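Local coordinates for protein Cas13d (uncultured Ruminococcus sp, PDB 6IV9) that binds CRISPR RNA and, through its two HEPN domains, carries out maturation of that RNA and cleavage of target RNA, at residues 388-393 and 457-462; 357-362 and 411-416; 195-200 and 246-251. The protein carries 2 engineered substitutions. One frame throughout, in Å; residues are numbered along the deposited sequence.

Interaction 1: 388-393 and 457-462; sequences GFRFKD and DFENIA
Within 457-462, Phe458 is the first to touch, its CB standing 4.3 Å from CE2 of Phe391, while its ring leads away to pack on Met383 and Met407. Phe458 O also lies 4.0 Å from Phe391 CZ. Glu459 brings in charge. Its chain bends at chi2, and OE2 receives both terminal nitrogens of Arg390, with NH1 at 2.8 Å and NH2 at 2.7 Å, in an end-on salt bridge concentrated on a single oxygen. NH1 meets OE2 nearly along the C-O axis; NH2 comes to the anti side, 27° out of the carboxylate plane. The two flat groups are turned 39° from each other. Here a 3-10 turn, 389-392, in the loop joining helices 376-386 and 400-418, docks on a long helix with charge at the more exposed margin and an aromatic ring beneath. Phe391 CZ lies 3.5 Å above the plane of the Arg390 guanidinium, toward its rim. Glu459 CG lies in the plane of the Phe391 ring, at its edge, 3.9 Å from CZ. Ala462 directs CB at the Phe391 ring, though their modelled spacing is too short to be reliable. Leu384 of helix 376-386 and Trp451, earlier on helix 436-464, also pack on Phe391.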
loop_
_atom_site.group_PDB
_atom_site.type_symbol
_atom_site.label_atom_id
_atom_site.label_comp_id
_atom_site.label_asym_id
_atom_site.label_seq_id
_atom_site.Cartn_x
_atom_site.Cartn_y
_atom_site.Cartn_z
ATOM N N GLY A 388 -8.519 -31.908 -5.119
ATOM C CA GLY A 388 -7.131 -32.258 -4.790
ATOM C C GLY A 388 -6.818 -31.987 -3.349
ATOM O O GLY A 388 -5.678 -31.720 -3.065
ATOM N N PHE A 389 -7.789 -32.201 -2.468
ATOM C CA PHE A 389 -7.671 -31.868 -1.028
ATOM C C PHE A 389 -6.528 -32.634 -0.368
ATOM O O PHE A 389 -6.000 -32.160 0.626
ATOM C CB PHE A 389 -9.009 -32.059 -0.323
ATOM C CG PHE A 389 -9.789 -33.249 -0.803
ATOM C CD1 PHE A 389 -9.562 -34.503 -0.265
ATOM C CD2 PHE A 389 -10.735 -33.115 -1.794
ATOM C CE1 PHE A 389 -10.282 -35.598 -0.704
ATOM C CE2 PHE A 389 -11.449 -34.210 -2.236
ATOM C CZ PHE A 389 -11.229 -35.445 -1.683
ATOM N N ARG A 390 -6.162 -33.775 -0.942
ATOM C CA ARG A 390 -5.059 -34.637 -0.443
ATOM C C ARG A 390 -3.731 -33.869 -0.511
ATOM O O ARG A 390 -2.897 -34.050 0.358
ATOM C CB ARG A 390 -5.055 -35.952 -1.219
ATOM C CG ARG A 390 -3.833 -36.183 -2.083
ATOM C CD ARG A 390 -4.003 -37.396 -2.973
ATOM N NE ARG A 390 -5.135 -37.291 -3.875
ATOM C CZ ARG A 390 -5.041 -37.287 -5.195
ATOM N NH1 ARG A 390 -6.043 -36.847 -5.936
ATOM N NH2 ARG A 390 -3.931 -37.709 -5.764
ATOM N N PHE A 391 -3.586 -33.008 -1.517
ATOM C CA PHE A 391 -2.375 -32.184 -1.757
ATOM C C PHE A 391 -2.266 -31.082 -0.713
ATOM O O PHE A 391 -1.221 -30.480 -0.606
ATOM C CB PHE A 391 -2.429 -31.561 -3.146
ATOM C CG PHE A 391 -2.474 -32.567 -4.257
ATOM C CD1 PHE A 391 -1.689 -33.700 -4.219
ATOM C CD2 PHE A 391 -3.328 -32.396 -5.323
ATOM C CE1 PHE A 391 -1.750 -34.629 -5.241
ATOM C CE2 PHE A 391 -3.387 -33.324 -6.341
ATOM C CZ PHE A 391 -2.597 -34.435 -6.298
ATOM N N LYS A 392 -3.339 -30.864 0.041
ATOM C CA LYS A 392 -3.390 -29.828 1.103
ATOM C C LYS A 392 -2.928 -30.428 2.434
ATOM O O LYS A 392 -2.906 -29.723 3.424
ATOM C CB LYS A 392 -4.803 -29.259 1.211
ATOM C CG LYS A 392 -5.219 -28.322 0.094
ATOM C CD LYS A 392 -6.704 -28.243 -0.079
ATOM C CE LYS A 392 -7.271 -26.901 0.311
ATOM N NZ LYS A 392 -6.200 -25.900 0.477
ATOM N N ASP A 393 -2.517 -31.681 2.382
ATOM C CA ASP A 393 -2.049 -32.460 3.547
ATOM C C ASP A 393 -0.735 -31.872 4.067
ATOM O O ASP A 393 0.019 -31.339 3.271
ATOM C CB ASP A 393 -1.901 -33.924 3.138
ATOM C CG ASP A 393 -1.723 -34.867 4.310
ATOM O OD1 ASP A 393 -2.322 -34.595 5.364
ATOM O OD2 ASP A 393 -0.937 -35.804 4.180
ATOM N N ASP A 457 -1.658 -34.367 -14.478
ATOM C CA ASP A 457 -0.485 -33.465 -14.363
ATOM C C ASP A 457 -0.291 -33.071 -12.896
ATOM O O ASP A 457 0.841 -33.062 -12.437
ATOM C CB ASP A 457 -0.669 -32.229 -15.239
ATOM C CG ASP A 457 -0.386 -32.460 -16.712
ATOM O OD1 ASP A 457 0.320 -33.401 -17.031
ATOM O OD2 ASP A 457 -0.872 -31.689 -17.517
ATOM N N PHE A 458 -1.369 -32.725 -12.198
ATOM C CA PHE A 458 -1.235 -32.326 -10.777
ATOM C C PHE A 458 -0.732 -33.500 -9.939
ATOM O O PHE A 458 0.075 -33.291 -9.064
ATOM C CB PHE A 458 -2.533 -31.742 -10.227
ATOM C CG PHE A 458 -2.765 -30.303 -10.592
ATOM C CD1 PHE A 458 -2.264 -29.789 -11.768
ATOM C CD2 PHE A 458 -3.489 -29.470 -9.769
ATOM C CE1 PHE A 458 -2.485 -28.473 -12.122
ATOM C CE2 PHE A 458 -3.710 -28.154 -10.125
ATOM C CZ PHE A 458 -3.208 -27.663 -11.300
ATOM N N GLU A 459 -1.237 -34.697 -10.198
ATOM C CA GLU A 459 -0.781 -35.881 -9.430
ATOM C C GLU A 459 0.707 -36.098 -9.699
ATOM O O GLU A 459 1.433 -36.411 -8.776
ATOM C CB GLU A 459 -1.610 -37.105 -9.805
ATOM C CG GLU A 459 -2.547 -37.530 -8.702
ATOM C CD GLU A 459 -3.955 -37.899 -9.122
ATOM O OE1 GLU A 459 -4.123 -38.439 -10.229
ATOM O OE2 GLU A 459 -4.877 -37.658 -8.324
ATOM N N ASN A 460 1.119 -35.905 -10.941
ATOM C CA ASN A 460 2.541 -36.081 -11.315
ATOM C C ASN A 460 3.394 -35.086 -10.527
ATOM O O ASN A 460 4.431 -35.472 -10.009
ATOM C CB ASN A 460 2.737 -35.839 -12.807
ATOM C CG ASN A 460 4.128 -36.211 -13.261
ATOM O OD1 ASN A 460 4.715 -37.140 -12.737
ATOM N ND2 ASN A 460 4.668 -35.487 -14.218
ATOM N N ILE A 461 2.943 -33.839 -10.440
ATOM C CA ILE A 461 3.727 -32.815 -9.706
ATOM C C ILE A 461 3.848 -33.243 -8.249
ATOM O O ILE A 461 4.939 -33.216 -7.743
ATOM C CB ILE A 461 3.018 -31.453 -9.775
ATOM C CG1 ILE A 461 3.155 -30.777 -11.135
ATOM C CG2 ILE A 461 3.507 -30.562 -8.654
ATOM C CD1 ILE A 461 2.188 -29.666 -11.344
ATOM N N ALA A 462 2.746 -33.667 -7.644
ATOM C CA ALA A 462 2.711 -34.071 -6.219
ATOM C C ALA A 462 3.668 -35.242 -5.980
ATOM O O ALA A 462 4.293 -35.267 -4.946
ATOM C CB ALA A 462 1.311 -34.408 -5.809
#

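Interaction 2: 357-362 and 411-416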
loop_
_atom_site.group_PDB
_atom_site.type_symbol
_atom_site.label_atom_id
_atom_site.label_comp_id
_atom_site.label_asym_id
_atom_site.label_seq_id
_atom_site.Cartn_x
_atom_site.Cartn_y
_atom_site.Cartn_z
ATOM N N ILE A 357 11.055 -22.356 -21.188
ATOM C CA ILE A 357 12.024 -21.548 -20.408
ATOM C C ILE A 357 11.638 -20.071 -20.499
ATOM O O ILE A 357 11.661 -19.412 -19.488
ATOM C CB ILE A 357 13.456 -21.835 -20.883
ATOM C CG1 ILE A 357 13.880 -23.252 -20.496
ATOM C CG2 ILE A 357 14.412 -20.803 -20.340
ATOM C CD1 ILE A 357 15.120 -23.745 -21.195
ATOM N N ARG A 358 11.292 -19.599 -21.688
ATOM C CA ARG A 358 10.901 -18.182 -21.839
ATOM C C ARG A 358 9.611 -17.917 -21.053
ATOM O O ARG A 358 9.539 -16.901 -20.391
ATOM C CB ARG A 358 10.830 -17.827 -23.319
ATOM C CG ARG A 358 12.196 -17.866 -23.983
ATOM C CD ARG A 358 12.222 -17.254 -25.363
ATOM N NE ARG A 358 11.337 -17.966 -26.252
ATOM C CZ ARG A 358 11.736 -18.792 -27.206
ATOM N NH1 ARG A 358 13.021 -18.971 -27.437
ATOM N NH2 ARG A 358 10.848 -19.434 -27.935
ATOM N N LEU A 359 8.651 -18.828 -21.127
ATOM C CA LEU A 359 7.381 -18.651 -20.386
ATOM C C LEU A 359 7.653 -18.646 -18.880
ATOM O O LEU A 359 7.011 -17.908 -18.185
ATOM C CB LEU A 359 6.399 -19.751 -20.776
ATOM C CG LEU A 359 5.696 -19.551 -22.112
ATOM C CD1 LEU A 359 5.086 -20.844 -22.604
ATOM C CD2 LEU A 359 4.644 -18.472 -22.018
ATOM N N TYR A 360 8.548 -19.503 -18.420
ATOM C CA TYR A 360 8.872 -19.583 -16.980
ATOM C C TYR A 360 9.524 -18.287 -16.501
ATOM O O TYR A 360 9.207 -17.827 -15.429
ATOM C CB TYR A 360 9.651 -20.844 -16.630
ATOM C CG TYR A 360 9.614 -21.140 -15.159
ATOM C CD1 TYR A 360 8.509 -21.724 -14.585
ATOM C CD2 TYR A 360 10.657 -20.795 -14.333
ATOM C CE1 TYR A 360 8.446 -21.983 -13.232
ATOM C CE2 TYR A 360 10.618 -21.052 -12.978
ATOM C CZ TYR A 360 9.508 -21.647 -12.426
ATOM O OH TYR A 360 9.463 -21.910 -11.100
ATOM N N TYR A 361 10.393 -17.706 -17.320
ATOM C CA TYR A 361 11.006 -16.416 -16.934
ATOM C C TYR A 361 9.877 -15.392 -16.808
ATOM O O TYR A 361 9.902 -14.602 -15.905
ATOM C CB TYR A 361 12.049 -15.935 -17.943
ATOM C CG TYR A 361 12.685 -14.627 -17.563
ATOM C CD1 TYR A 361 13.782 -14.588 -16.734
ATOM C CD2 TYR A 361 12.177 -13.425 -18.003
ATOM C CE1 TYR A 361 14.364 -13.400 -16.348
ATOM C CE2 TYR A 361 12.742 -12.225 -17.623
ATOM C CZ TYR A 361 13.845 -12.210 -16.797
ATOM O OH TYR A 361 14.428 -11.047 -16.421
ATOM N N ASP A 362 8.925 -15.438 -17.727
ATOM C CA ASP A 362 7.783 -14.495 -17.683
ATOM C C ASP A 362 6.999 -14.738 -16.397
ATOM O O ASP A 362 6.754 -13.796 -15.687
ATOM C CB ASP A 362 6.863 -14.716 -18.880
ATOM C CG ASP A 362 5.612 -13.857 -18.912
ATOM O OD1 ASP A 362 5.068 -13.565 -17.862
ATOM O OD2 ASP A 362 5.190 -13.527 -19.999
ATOM N N LEU A 411 -1.617 -23.869 -15.384
ATOM C CA LEU A 411 -2.860 -23.093 -15.619
ATOM C C LEU A 411 -2.538 -21.834 -16.425
ATOM O O LEU A 411 -3.288 -21.499 -17.299
ATOM C CB LEU A 411 -3.448 -22.713 -14.265
ATOM C CG LEU A 411 -3.882 -23.880 -13.387
ATOM C CD1 LEU A 411 -4.640 -23.375 -12.183
ATOM C CD2 LEU A 411 -4.726 -24.852 -14.181
ATOM N N PHE A 412 -1.440 -21.174 -16.097
ATOM C CA PHE A 412 -1.063 -19.929 -16.800
ATOM C C PHE A 412 -0.848 -20.214 -18.287
ATOM O O PHE A 412 -1.402 -19.538 -19.115
ATOM C CB PHE A 412 0.255 -19.434 -16.214
ATOM C CG PHE A 412 1.016 -18.436 -17.046
ATOM C CD1 PHE A 412 0.405 -17.303 -17.541
ATOM C CD2 PHE A 412 2.359 -18.614 -17.297
ATOM C CE1 PHE A 412 1.115 -16.390 -18.293
ATOM C CE2 PHE A 412 3.066 -17.696 -18.044
ATOM C CZ PHE A 412 2.441 -16.590 -18.542
ATOM N N CYS A 413 -0.092 -21.253 -18.597
ATOM C CA CYS A 413 0.189 -21.618 -20.006
ATOM C C CYS A 413 -1.110 -21.995 -20.725
ATOM O O CYS A 413 -1.272 -21.665 -21.874
ATOM C CB CYS A 413 1.221 -22.731 -20.059
ATOM S SG CYS A 413 2.869 -22.152 -19.604
ATOM N N ASN A 414 -2.019 -22.626 -20.013
ATOM C CA ASN A 414 -3.297 -23.056 -20.611
ATOM C C ASN A 414 -4.063 -21.846 -21.132
ATOM O O ASN A 414 -4.575 -21.924 -22.226
ATOM C CB ASN A 414 -4.174 -23.704 -19.555
ATOM C CG ASN A 414 -5.491 -24.166 -20.119
ATOM O OD1 ASN A 414 -5.528 -25.094 -20.901
ATOM N ND2 ASN A 414 -6.563 -23.512 -19.736
ATOM N N TYR A 415 -4.123 -20.772 -20.352
ATOM C CA TYR A 415 -4.904 -19.582 -20.756
ATOM C C TYR A 415 -4.094 -18.566 -21.559
ATOM O O TYR A 415 -4.688 -17.776 -22.260
ATOM C CB TYR A 415 -5.467 -18.933 -19.501
ATOM C CG TYR A 415 -6.543 -19.735 -18.832
ATOM C CD1 TYR A 415 -7.785 -19.861 -19.410
ATOM C CD2 TYR A 415 -6.325 -20.353 -17.623
ATOM C CE1 TYR A 415 -8.788 -20.581 -18.803
ATOM C CE2 TYR A 415 -7.317 -21.070 -16.995
ATOM C CZ TYR A 415 -8.551 -21.186 -17.593
ATOM O OH TYR A 415 -9.538 -21.875 -16.993
ATOM N N TYR A 416 -2.788 -18.535 -21.359
ATOM C CA TYR A 416 -1.918 -17.547 -22.030
ATOM C C TYR A 416 -1.510 -17.989 -23.433
ATOM O O TYR A 416 -1.260 -17.134 -24.250
ATOM C CB TYR A 416 -0.663 -17.342 -21.197
ATOM C CG TYR A 416 0.223 -16.211 -21.623
ATOM C CD1 TYR A 416 -0.204 -14.902 -21.556
ATOM C CD2 TYR A 416 1.505 -16.458 -22.060
ATOM C CE1 TYR A 416 0.623 -13.859 -21.918
ATOM C CE2 TYR A 416 2.338 -15.430 -22.446
ATOM C CZ TYR A 416 1.900 -14.125 -22.364
ATOM O OH TYR A 416 2.731 -13.119 -22.732
#
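Leu359 and Cys413 are the nearest CA pair of the two segments, 7.8 Å apart, and the short axes of 357-362 and 411-416 approach to 11.4 Å at an angle of 106°. So steep a crossing confines the contact to a few residues, Leu359 and Asp362 on one helix facing Phe412, Cys413 and Tyr416 on the other. Leu359 divides its branches between partners: CD1 rests 4.0 Å from Cys413 SG, whereas CD2 comes to the edge of the Tyr416 ring, 3.7 Å from CD2 of that tyrosine. The edge of Phe412 is turned to the backbone, with Leu359 O in the plane of the ring and 4.0 Å from CE2. Tyr416 and Phe412 both have CG anti to the backbone N (chi1 -171° and 162°), and the two side chains lie together, Phe412 CZ sitting 3.6 Å above the face of the Tyr416 ring toward its rim.

Asp362 and Tyr416 reach toward each other tip to tip, but OD2 and the tyrosine OH remain 3.7 Å apart, and no hydrogen bond crosses between the segments. The polar partner of this carboxylate is Ser368, whose OG bonds to Asp362 OD1. Around the crossing, Tyr360 meets Phe409, earlier on helix 400-418, in an edge-to-face pair and packs on a phosphate of the bound RNA, while Ile357 and Tyr360 also meet helix 338-347; Leu411, Asn414 and Tyr415 carry helix 400-418 onto helix 436-464, with Leu411 and Tyr415 touching helix 376-386 as well.

Interaction 3: 195-200 and 246-251; sequences NNMLGI and NDLLKT
Met197 and Leu198 of segment 195-200 meet Leu248 and Thr251 of helix 232-251, in a contact of aliphatic groups with one another and with backbone atoms. Met197 CG lies 3.6 Å from Leu248 CD1, the two side chains crossing obliquely before the thioether end of the methionine leads away. Leu198 presses a single branch against the opposing backbone: its CD2 is 3.6 Å from Leu248 N and also 3.8 Å from Leu248 CB. The third point of touch is Thr251 CG2, which faces two carbonyls, Met197 O at 3.8 Å and Leu198 O at 3.9 Å.

The threonine is held from its own helix. With chi1 at 73°, OG1 lies between the backbone N and the carbonyl carbon, and it donates to Leu248 O at 2.9 Å, tilted 20° from the carbonyl plane; the same OG1 accepts from Arg253 N. The arrangement is that of a helix threonine whose hydroxyl bonds back to the carbonyl three residues earlier, leaving its methyl to meet the neighbouring segment. An alanine here would probably leave Arg253 N without this acceptor, take one donor from Leu248 O and open a gap under the carbonyls of Met197 and Leu198. Arg253 also ties the two sides together, its NH1 bonding to Met197 O.

Further out, Phe257 packs on Met197 and Phe209 on Leu248. Asn196 bonds to the backbone at the end of helix 630-638, Thr251 O to Thr582 of helix 581-591, and Leu249 carries helix 232-251 onto helix 267-291.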
loop_
_atom_site.group_PDB
_atom_site.type_symbol
_atom_site.label_atom_id
_atom_site.label_comp_id
_atom_site.label_asym_id
_atom_site.label_seq_id
_atom_site.Cartn_x
_atom_site.Cartn_y
_atom_site.Cartn_z
ATOM N N ASN A 195 12.963 8.549 11.395
ATOM C CA ASN A 195 13.128 9.294 12.665
ATOM C C ASN A 195 13.037 8.339 13.857
ATOM O O ASN A 195 13.804 8.481 14.789
ATOM C CB ASN A 195 12.111 10.417 12.812
ATOM C CG ASN A 195 12.562 11.650 12.068
ATOM O OD1 ASN A 195 13.428 12.354 12.537
ATOM N ND2 ASN A 195 12.035 11.869 10.886
ATOM N N ASN A 196 12.101 7.407 13.802
ATOM C CA ASN A 196 11.856 6.437 14.892
ATOM C C ASN A 196 13.083 5.553 15.100
ATOM O O ASN A 196 13.417 5.250 16.220
ATOM C CB ASN A 196 10.662 5.549 14.589
ATOM C CG ASN A 196 10.357 4.645 15.754
ATOM O OD1 ASN A 196 10.247 5.100 16.866
ATOM N ND2 ASN A 196 10.253 3.366 15.498
ATOM N N MET A 197 13.762 5.245 14.003
ATOM C CA MET A 197 14.931 4.338 13.902
ATOM C C MET A 197 16.067 4.876 14.772
ATOM O O MET A 197 16.873 4.089 15.235
ATOM C CB MET A 197 15.387 4.336 12.445
ATOM C CG MET A 197 16.224 3.188 12.039
ATOM S SD MET A 197 15.511 2.350 10.618
ATOM C CE MET A 197 14.218 1.435 11.445
ATOM N N LEU A 198 16.098 6.185 14.972
ATOM C CA LEU A 198 17.146 6.859 15.764
ATOM C C LEU A 198 17.104 6.408 17.222
ATOM O O LEU A 198 18.164 6.276 17.824
ATOM C CB LEU A 198 16.930 8.367 15.664
ATOM C CG LEU A 198 17.203 8.975 14.295
ATOM C CD1 LEU A 198 17.077 10.473 14.361
ATOM C CD2 LEU A 198 18.581 8.603 13.813
ATOM N N GLY A 199 15.913 6.184 17.767
ATOM C CA GLY A 199 15.825 5.810 19.187
ATOM C C GLY A 199 15.847 7.009 20.127
ATOM O O GLY A 199 16.265 6.824 21.277
ATOM N N ILE A 200 15.538 8.202 19.610
ATOM C CA ILE A 200 15.470 9.450 20.432
ATOM C C ILE A 200 14.040 9.533 20.953
ATOM O O ILE A 200 13.252 10.341 20.435
ATOM C CB ILE A 200 15.801 10.705 19.606
ATOM C CG1 ILE A 200 15.398 10.556 18.140
ATOM C CG2 ILE A 200 17.250 11.114 19.780
ATOM C CD1 ILE A 200 13.938 10.841 17.876
ATOM N N ASN A 246 24.610 10.726 10.608
ATOM C CA ASN A 246 25.628 9.893 11.292
ATOM C C ASN A 246 24.970 9.140 12.446
ATOM O O ASN A 246 25.316 8.018 12.654
ATOM C CB ASN A 246 26.843 10.705 11.717
ATOM C CG ASN A 246 27.686 11.113 10.539
ATOM O OD1 ASN A 246 27.969 10.303 9.686
ATOM N ND2 ASN A 246 28.061 12.366 10.477
ATOM N N ASP A 247 24.030 9.765 13.141
ATOM C CA ASP A 247 23.331 9.093 14.262
ATOM C C ASP A 247 22.607 7.860 13.718
ATOM O O ASP A 247 22.701 6.819 14.318
ATOM C CB ASP A 247 22.319 10.036 14.907
ATOM C CG ASP A 247 22.920 11.105 15.797
ATOM O OD1 ASP A 247 24.039 10.916 16.244
ATOM O OD2 ASP A 247 22.255 12.116 16.030
ATOM N N LEU A 248 21.929 8.001 12.587
ATOM C CA LEU A 248 21.207 6.866 11.969
ATOM C C LEU A 248 22.191 5.773 11.550
ATOM O O LEU A 248 21.900 4.630 11.738
ATOM C CB LEU A 248 20.425 7.384 10.764
ATOM C CG LEU A 248 19.546 6.352 10.072
ATOM C CD1 LEU A 248 18.574 5.729 11.046
ATOM C CD2 LEU A 248 18.791 6.982 8.928
ATOM N N LEU A 249 23.333 6.147 10.996
ATOM C CA LEU A 249 24.332 5.132 10.579
ATOM C C LEU A 249 24.842 4.358 11.803
ATOM O O LEU A 249 25.068 3.179 11.680
ATOM C CB LEU A 249 25.482 5.819 9.841
ATOM C CG LEU A 249 25.120 6.451 8.502
ATOM C CD1 LEU A 249 26.228 7.340 7.996
ATOM C CD2 LEU A 249 24.754 5.409 7.474
ATOM N N LYS A 250 25.032 5.051 12.918
ATOM C CA LYS A 250 25.557 4.455 14.173
ATOM C C LYS A 250 24.582 3.420 14.755
ATOM O O LYS A 250 25.030 2.512 15.420
ATOM C CB LYS A 250 26.032 5.561 15.117
ATOM C CG LYS A 250 27.203 6.368 14.578
ATOM C CD LYS A 250 27.843 7.349 15.537
ATOM C CE LYS A 250 26.982 8.548 15.840
ATOM N NZ LYS A 250 27.763 9.756 16.185
ATOM N N THR A 251 23.286 3.578 14.520
ATOM C CA THR A 251 22.309 2.628 15.105
ATOM C C THR A 251 22.475 1.224 14.539
ATOM O O THR A 251 22.101 0.319 15.239
ATOM C CB THR A 251 20.859 3.090 14.955
ATOM O OG1 THR A 251 20.461 2.940 13.599
ATOM C CG2 THR A 251 20.627 4.500 15.436
#

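How the interactions relate
Interactions 1 and 2 belong to one helical region: their centres are about 20 Å apart and their nearest atoms about 4 Å, without touching. Their segments alternate along the chain, and helix 400-418, which supplies half of interaction 2, also packs on the 457-462 side of interaction 1. Interaction 3 closes earlier in the sequence and lies far off, its centre about 49 Å from that of interaction 1 and about 45 Å from that of interaction 2. Proximity to the bound RNA differs too, the nearest atoms being about 4 Å away for interaction 2, about 8 Å for interaction 1 and about 17 Å for interaction 3. The magnesium-site residues Arg137 and Glu140 belong to none of the three.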